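Local coordinates for protein cellulase (Rhodothermus marinus, PDB 3B7M) that hydrolyses internal beta-1,4-glucosidic linkages of cellulose as a family 12 endoglucanase, here an engineered variant combining thermal stability with activity at moderate temperature, at residues W26-A31 with H50-N55. Sequence-based numbering, arbitrary orientation.
Sequences WGAETA and HDNGNN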
loop_
_atom_site.group_PDB
_atom_site.type_symbol
_atom_site.label_atom_id
_atom_site.label_comp_id
_atom_site.label_asym_id
_atom_site.label_seq_id
_atom_site.Cartn_x
_atom_site.Cartn_y
_atom_site.Cartn_z
ATOM N N TRP A 26 13.229 -1.647 3.703
ATOM C CA TRP A 26 13.599 -2.926 3.110
ATOM C C TRP A 26 14.569 -2.832 1.938
ATOM O O TRP A 26 15.190 -3.814 1.584
ATOM C CB TRP A 26 12.349 -3.721 2.707
ATOM C CG TRP A 26 11.519 -3.090 1.607
ATOM C CD1 TRP A 26 10.470 -2.211 1.755
ATOM C CD2 TRP A 26 11.663 -3.307 0.198
ATOM N NE1 TRP A 26 9.964 -1.869 0.523
ATOM C CE2 TRP A 26 10.674 -2.530 -0.449
ATOM C CE3 TRP A 26 12.537 -4.086 -0.585
ATOM C CZ2 TRP A 26 10.528 -2.510 -1.841
ATOM C CZ3 TRP A 26 12.393 -4.059 -1.978
ATOM C CH2 TRP A 26 11.395 -3.272 -2.587
ATOM N N GLY A 27 14.720 -1.650 1.350
ATOM C CA GLY A 27 15.480 -1.538 0.103
ATOM C C GLY A 27 16.673 -0.608 0.178
ATOM O O GLY A 27 17.207 -0.209 -0.849
ATOM N N ALA A 28 17.072 -0.241 1.392
ATOM C CA ALA A 28 18.246 0.601 1.600
ATOM C C ALA A 28 18.734 0.447 3.028
ATOM O O ALA A 28 18.085 -0.223 3.836
ATOM C CB ALA A 28 17.923 2.069 1.292
ATOM N N GLU A 29 19.886 1.046 3.329
ATOM C CA GLU A 29 20.395 1.101 4.707
ATOM C C GLU A 29 20.460 2.536 5.218
ATOM O O GLU A 29 21.034 2.813 6.282
ATOM C CB GLU A 29 21.765 0.414 4.826
ATOM C CG GLU A 29 21.837 -0.921 4.091
ATOM C CD GLU A 29 22.932 -1.822 4.619
ATOM O OE1 GLU A 29 24.091 -1.352 4.768
ATOM O OE2 GLU A 29 22.630 -3.007 4.883
ATOM N N THR A 30 19.855 3.446 4.463
ATOM C CA THR A 30 19.746 4.846 4.870
ATOM C C THR A 30 18.724 4.998 6.001
ATOM O O THR A 30 17.764 4.236 6.080
ATOM C CB THR A 30 19.415 5.738 3.661
ATOM O OG1 THR A 30 18.532 5.017 2.796
ATOM C CG2 THR A 30 20.703 6.066 2.875
ATOM N N ALA A 31 18.958 5.969 6.878
ATOM C CA ALA A 31 18.227 6.115 8.136
ATOM C C ALA A 31 16.793 6.602 7.954
ATOM O O ALA A 31 16.508 7.373 7.042
ATOM C CB ALA A 31 18.974 7.067 9.055
ATOM N N HIS A 50 16.934 8.767 2.633
ATOM C CA HIS A 50 17.062 7.899 1.471
ATOM C C HIS A 50 17.466 8.663 0.224
ATOM O O HIS A 50 17.070 9.814 0.034
ATOM C CB HIS A 50 15.754 7.148 1.206
ATOM C CG HIS A 50 15.196 6.483 2.421
ATOM N ND1 HIS A 50 15.904 5.548 3.142
ATOM C CD2 HIS A 50 14.006 6.625 3.051
ATOM C CE1 HIS A 50 15.167 5.129 4.156
ATOM N NE2 HIS A 50 14.014 5.773 4.129
ATOM N N ASP A 51 18.250 7.995 -0.614
ATOM C CA ASP A 51 18.703 8.537 -1.875
ATOM C C ASP A 51 18.861 7.382 -2.868
ATOM O O ASP A 51 19.950 7.173 -3.405
ATOM C CB ASP A 51 20.032 9.269 -1.658
ATOM C CG ASP A 51 20.409 10.190 -2.819
ATOM O OD1 ASP A 51 19.568 11.017 -3.263
ATOM O OD2 ASP A 51 21.581 10.098 -3.255
ATOM N N ASN A 52 17.783 6.620 -3.088
ATOM C CA ASN A 52 17.790 5.530 -4.062
ATOM C C ASN A 52 17.565 6.026 -5.489
ATOM O O ASN A 52 17.236 7.197 -5.700
ATOM C CB ASN A 52 16.748 4.456 -3.714
ATOM C CG ASN A 52 17.288 3.374 -2.779
ATOM O OD1 ASN A 52 16.763 2.254 -2.733
ATOM N ND2 ASN A 52 18.316 3.703 -2.028
ATOM N N GLY A 53 17.746 5.139 -6.466
ATOM C CA GLY A 53 17.491 5.474 -7.865
ATOM C C GLY A 53 16.089 5.078 -8.272
ATOM O O GLY A 53 15.117 5.672 -7.801
ATOM N N ASN A 54 15.978 4.066 -9.129
ATOM C CA ASN A 54 14.668 3.651 -9.639
ATOM C C ASN A 54 13.938 2.662 -8.747
ATOM O O ASN A 54 12.757 2.406 -8.959
ATOM C CB ASN A 54 14.768 3.109 -11.076
ATOM C CG ASN A 54 14.522 4.183 -12.116
ATOM O OD1 ASN A 54 14.815 5.352 -11.886
ATOM N ND2 ASN A 54 13.970 3.793 -13.269
ATOM N N ASN A 55 14.639 2.125 -7.746
ATOM C CA ASN A 55 14.055 1.170 -6.802
ATOM C C ASN A 55 13.699 1.790 -5.449
ATOM O O ASN A 55 14.384 2.697 -4.964
ATOM C CB ASN A 55 14.981 -0.047 -6.608
ATOM C CG ASN A 55 16.300 0.320 -5.968
ATOM O OD1 ASN A 55 16.930 1.302 -6.355
ATOM N ND2 ASN A 55 16.716 -0.453 -4.963
HETATM O O HOH W 1 19.123 5.476 0.012
#
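Gly27 and Asn52 meet where two surface loops of the beta-jelly-roll sandwich of glycoside hydrolase family 12 run side by side; Thr30, His50 and a water illustrate how such a fold ties neighbouring loops together with a few polar groups. One loop links strands 19-22 and 32-37, the other strands 43-48 and 61-65, so each passes from one sheet to the other. The carbonyl O of Gly27 faces the amide end of Asn52, whose side-chain orientation is uncertain, and lies 4.2 Å from Asn55 ND2, while the Gly27 backbone is hydrogen-bonded to that of Ala57. Next along the chain, the methyl of Ala28 turns toward the second loop and touches the Asn52 amide end; the His50 ring lies off to another side, its ND1 4.4 Å from Ala28 CB. Thr30 makes the direct polar link: its OG1 meets the ring of His50 at the edge, in plane, in a 2.7 Å hydrogen bond with ND1 that either could donate. With chi1 at 36°, OG1 sits between the backbone N and the carbonyl carbon of Thr30, directed at the imidazole. The other ring nitrogen, NE2, hydrogen-bonds to Gln32 OE1, so hydrogen bonds at both nitrogens should restrain the ring's rotation. Ala31 O lies over one face, 3.9 Å from His50 CE1. A water adds a second link, 2.9 Å from Thr30 OG1 and accepting the N-H of Asp51, with 2.7 Å between its oxygen and Asp51 N.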